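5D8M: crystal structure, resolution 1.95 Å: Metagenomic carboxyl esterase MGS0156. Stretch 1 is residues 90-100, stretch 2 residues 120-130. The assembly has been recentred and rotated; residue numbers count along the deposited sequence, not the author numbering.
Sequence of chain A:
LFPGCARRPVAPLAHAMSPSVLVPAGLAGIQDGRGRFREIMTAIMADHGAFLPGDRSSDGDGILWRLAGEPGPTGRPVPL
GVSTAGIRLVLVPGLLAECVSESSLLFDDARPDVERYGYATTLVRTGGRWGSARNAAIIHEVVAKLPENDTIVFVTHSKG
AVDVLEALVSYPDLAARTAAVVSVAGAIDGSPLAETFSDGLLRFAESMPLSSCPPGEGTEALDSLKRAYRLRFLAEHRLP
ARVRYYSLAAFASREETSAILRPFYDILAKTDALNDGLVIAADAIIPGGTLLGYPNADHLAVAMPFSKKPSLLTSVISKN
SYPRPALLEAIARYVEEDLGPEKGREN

Stretch 1, residues 90-100: VLVPGLLAECV
Stretch 2 120-130: ATTLVRTGGRW

Parallel strands often begin an association that the loops beyond them must complete by other means, and the esterase MGS0156 offers a compact example. Strand 90-92 runs parallel to strand 120-123, their axes 30° apart and 4.7 Å at closest approach, with Val90 opposite Thr122 (CA-CA 4.9 Å) and Leu91 opposite Leu123 (CA-CA 4.8 Å).

Val90 (phi/psi -98/109, chi1 t) shares a sheet face with Thr122; its CG1 packs 3.6 Å from CG2 of Val124 (chi1 t), a buried contact suited to branched aliphatic side chains. Leu91 (-90/123; m, t) supplies both strand hydrogen bonds: its N donates to Thr122 O at 2.8 Å, and its O accepts from Val124 N at 2.9 Å, both nearly linear. On the face it shares with Leu123 (t, p), Leu91 CB lies 4.0 Å from Leu123 CD1. Val92 (-125/116, chi1 t) continues the apolar layer, with CG1 3.8 Å from Thr126 CG2.

The ladder then gives way. Pro93 (-85/-178, C-gamma endo) has no amide hydrogen to donate; its CD instead sits 3.1 Å from Val124 O. Water fills the gap beyond: one molecule donates to Pro93 O (2.6 Å) and accepts from Thr126 OG1 (2.8 Å), while a second donates to Gly94 O (2.8 Å) and to Thr126 OG1 (3.0 Å) and accepts from Glu98 N (3.1 Å). Thr126 takes chi1 p.

A type II turn from Gly94 to Ala97, with Leu95 at -60/130 and Leu96 at 70/0, is closed by Ala97 N to Gly94 O at 3.2 Å. It leaves Leu96 N free to donate to Gly128 O at 2.9 Å. The Leu95 side chain (t, p) starts away, but CD1 returns to 3.5 Å from Gly128 O.

Glu98 (-60/-36) is the polar anchor. Extended at chi1 and chi2 (both t), with chi3 30°, it reaches two sites: OE1 accepts from Gly128 N at 2.8 Å, and OE2 forms a salt bridge with Arg125 NE at 2.8 Å, also accepting from Arg125 NH2 at 2.9 Å. Arg125 is extended, chi1 to chi3 all t, and presents its guanidinium edge. A third water donates to Glu98 OE1 and accepts from Arg129 N, both at 2.8 Å.

Gly128 (-64/-26), within the type I turn Gly127-Trp130, suits this close packing: an ideal CB would lie only 3.0 Å from Glu98 CB and 3.2 Å from Cys99 SG. Cys99 (chi1 m) ends the contact, SG 3.9 Å from Arg129 CG. Altogether 786 Å² is buried.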

# COMPACT_ATOMS: atom_id res chain seq x y z
N VAL A 90 4.00 -9.34 -7.20
CA VAL A 90 2.61 -9.33 -7.59
C VAL A 90 1.98 -8.06 -7.03
O VAL A 90 1.79 -7.92 -5.82
CB VAL A 90 1.88 -10.58 -7.08
CG1 VAL A 90 0.45 -10.58 -7.59
CG2 VAL A 90 2.64 -11.85 -7.57
N LEU A 91 1.67 -7.14 -7.93
CA LEU A 91 1.18 -5.82 -7.61
C LEU A 91 -0.35 -5.82 -7.52
O LEU A 91 -1.01 -6.21 -8.45
CB LEU A 91 1.63 -4.82 -8.68
CG LEU A 91 3.11 -4.85 -9.06
CD1 LEU A 91 3.40 -3.96 -10.31
CD2 LEU A 91 3.93 -4.39 -7.86
N VAL A 92 -0.89 -5.39 -6.39
CA VAL A 92 -2.32 -5.36 -6.20
C VAL A 92 -2.75 -3.96 -5.80
O VAL A 92 -2.39 -3.49 -4.72
CB VAL A 92 -2.77 -6.36 -5.12
CG1 VAL A 92 -4.28 -6.37 -5.00
CG2 VAL A 92 -2.20 -7.76 -5.41
N PRO A 93 -3.56 -3.30 -6.66
CA PRO A 93 -3.98 -1.92 -6.38
C PRO A 93 -5.19 -1.83 -5.48
O PRO A 93 -5.73 -2.84 -5.08
CB PRO A 93 -4.32 -1.38 -7.77
CG PRO A 93 -4.87 -2.56 -8.47
CD PRO A 93 -4.02 -3.75 -7.99
N GLY A 94 -5.63 -0.60 -5.23
CA GLY A 94 -6.70 -0.35 -4.29
C GLY A 94 -8.01 0.18 -4.85
O GLY A 94 -8.37 -0.06 -5.99
N LEU A 95 -8.74 0.89 -3.98
CA LEU A 95 -10.05 1.41 -4.28
C LEU A 95 -10.01 2.36 -5.48
O LEU A 95 -9.19 3.28 -5.51
CB LEU A 95 -10.62 2.14 -3.05
CG LEU A 95 -12.10 2.55 -3.08
CD1 LEU A 95 -12.95 1.30 -3.04
CD2 LEU A 95 -12.41 3.45 -1.89
N LEU A 96 -10.90 2.14 -6.44
CA LEU A 96 -11.05 3.00 -7.62
C LEU A 96 -9.89 2.92 -8.61
O LEU A 96 -9.91 3.60 -9.63
CB LEU A 96 -11.26 4.46 -7.20
CG LEU A 96 -12.58 4.77 -6.51
CD1 LEU A 96 -12.75 6.28 -6.32
CD2 LEU A 96 -13.75 4.21 -7.31
N ALA A 97 -8.87 2.11 -8.34
CA ALA A 97 -7.72 2.06 -9.25
C ALA A 97 -8.16 1.58 -10.63
O ALA A 97 -7.75 2.13 -11.68
CB ALA A 97 -6.62 1.16 -8.67
N GLU A 98 -9.06 0.61 -10.61
CA GLU A 98 -9.57 0.05 -11.85
C GLU A 98 -10.26 1.12 -12.69
O GLU A 98 -10.16 1.11 -13.91
CB GLU A 98 -10.55 -1.09 -11.57
CG GLU A 98 -11.03 -1.82 -12.83
CD GLU A 98 -12.10 -2.86 -12.52
OE1 GLU A 98 -12.87 -2.67 -11.55
OE2 GLU A 98 -12.18 -3.87 -13.26
N CYS A 99 -10.94 2.05 -12.01
CA CYS A 99 -11.68 3.10 -12.69
C CYS A 99 -10.79 4.14 -13.38
O CYS A 99 -11.23 4.85 -14.30
CB CYS A 99 -12.61 3.79 -11.67
SG CYS A 99 -13.64 2.61 -10.72
N VAL A 100 -9.55 4.28 -12.93
CA VAL A 100 -8.66 5.27 -13.55
C VAL A 100 -7.54 4.59 -14.32
O VAL A 100 -6.50 5.19 -14.55
CB VAL A 100 -8.06 6.27 -12.50
CG1 VAL A 100 -9.19 7.12 -11.88
CG2 VAL A 100 -7.27 5.56 -11.43
N ALA A 120 10.78 -10.02 -11.59
CA ALA A 120 9.61 -10.07 -12.48
C ALA A 120 8.43 -9.36 -11.81
O ALA A 120 8.37 -9.25 -10.58
CB ALA A 120 9.24 -11.54 -12.82
N THR A 121 7.50 -8.83 -12.62
CA THR A 121 6.33 -8.17 -12.05
C THR A 121 5.06 -8.61 -12.76
O THR A 121 5.04 -8.79 -13.98
CB THR A 121 6.41 -6.62 -12.15
OG1 THR A 121 6.39 -6.21 -13.52
CG2 THR A 121 7.68 -6.11 -11.51
N THR A 122 4.00 -8.77 -11.99
CA THR A 122 2.67 -9.03 -12.52
C THR A 122 1.72 -8.03 -11.88
O THR A 122 1.74 -7.87 -10.67
CB THR A 122 2.20 -10.47 -12.20
OG1 THR A 122 2.97 -11.39 -12.96
CG2 THR A 122 0.73 -10.64 -12.52
N LEU A 123 0.90 -7.36 -12.68
CA LEU A 123 -0.13 -6.49 -12.16
C LEU A 123 -1.49 -7.22 -12.10
O LEU A 123 -1.98 -7.70 -13.11
CB LEU A 123 -0.25 -5.23 -13.02
CG LEU A 123 -1.39 -4.27 -12.66
CD1 LEU A 123 -1.25 -3.73 -11.24
CD2 LEU A 123 -1.42 -3.11 -13.66
N VAL A 124 -2.11 -7.24 -10.93
CA VAL A 124 -3.43 -7.83 -10.79
C VAL A 124 -4.51 -6.76 -11.01
O VAL A 124 -4.44 -5.66 -10.45
CB VAL A 124 -3.59 -8.48 -9.40
CG1 VAL A 124 -5.03 -9.05 -9.23
CG2 VAL A 124 -2.54 -9.57 -9.24
N ARG A 125 -5.48 -7.06 -11.86
CA ARG A 125 -6.63 -6.17 -11.98
C ARG A 125 -7.68 -6.62 -10.97
O ARG A 125 -8.16 -7.74 -11.04
CB ARG A 125 -7.21 -6.18 -13.40
CG ARG A 125 -8.48 -5.35 -13.54
CD ARG A 125 -8.89 -5.17 -15.00
NE ARG A 125 -10.21 -4.55 -15.10
CZ ARG A 125 -10.75 -4.08 -16.22
NH1 ARG A 125 -10.09 -4.15 -17.38
NH2 ARG A 125 -11.96 -3.55 -16.17
N THR A 126 -7.98 -5.77 -10.01
CA THR A 126 -9.05 -6.00 -9.04
C THR A 126 -10.26 -5.13 -9.40
O THR A 126 -10.16 -4.23 -10.24
CB THR A 126 -8.60 -5.66 -7.60
OG1 THR A 126 -8.24 -4.28 -7.52
CG2 THR A 126 -7.42 -6.52 -7.17
N GLY A 127 -11.40 -5.41 -8.77
CA GLY A 127 -12.56 -4.56 -8.93
C GLY A 127 -12.33 -3.28 -8.16
O GLY A 127 -12.15 -3.30 -6.93
N GLY A 128 -12.31 -2.15 -8.86
CA GLY A 128 -12.15 -0.87 -8.21
C GLY A 128 -13.31 -0.54 -7.27
O GLY A 128 -13.14 0.23 -6.32
N ARG A 129 -14.48 -1.10 -7.54
CA ARG A 129 -15.66 -0.85 -6.73
C ARG A 129 -16.22 -2.11 -6.05
O ARG A 129 -17.39 -2.15 -5.66
CB ARG A 129 -16.73 -0.19 -7.60
CG ARG A 129 -16.24 1.11 -8.25
CD ARG A 129 -17.39 1.90 -8.83
NE ARG A 129 -17.80 1.41 -10.14
CZ ARG A 129 -18.80 1.94 -10.84
NH1 ARG A 129 -19.12 1.45 -12.03
NH2 ARG A 129 -19.50 2.94 -10.34
N TRP A 130 -15.38 -3.12 -5.88
CA TRP A 130 -15.82 -4.41 -5.33
C TRP A 130 -15.27 -4.66 -3.93
O TRP A 130 -14.24 -4.11 -3.59
CB TRP A 130 -15.37 -5.55 -6.25
CG TRP A 130 -16.16 -5.62 -7.54
CD1 TRP A 130 -17.27 -4.89 -7.88
CD2 TRP A 130 -15.90 -6.49 -8.65
NE1 TRP A 130 -17.72 -5.26 -9.13
CE2 TRP A 130 -16.89 -6.24 -9.62
CE3 TRP A 130 -14.92 -7.45 -8.91
CZ2 TRP A 130 -16.92 -6.92 -10.84
CZ3 TRP A 130 -14.96 -8.12 -10.13
CH2 TRP A 130 -15.96 -7.86 -11.07
O HOH W 1 -8.26 -3.53 -4.87
O HOH W 2 -8.82 -1.45 -8.32
O HOH W 3 -15.14 -2.36 -9.95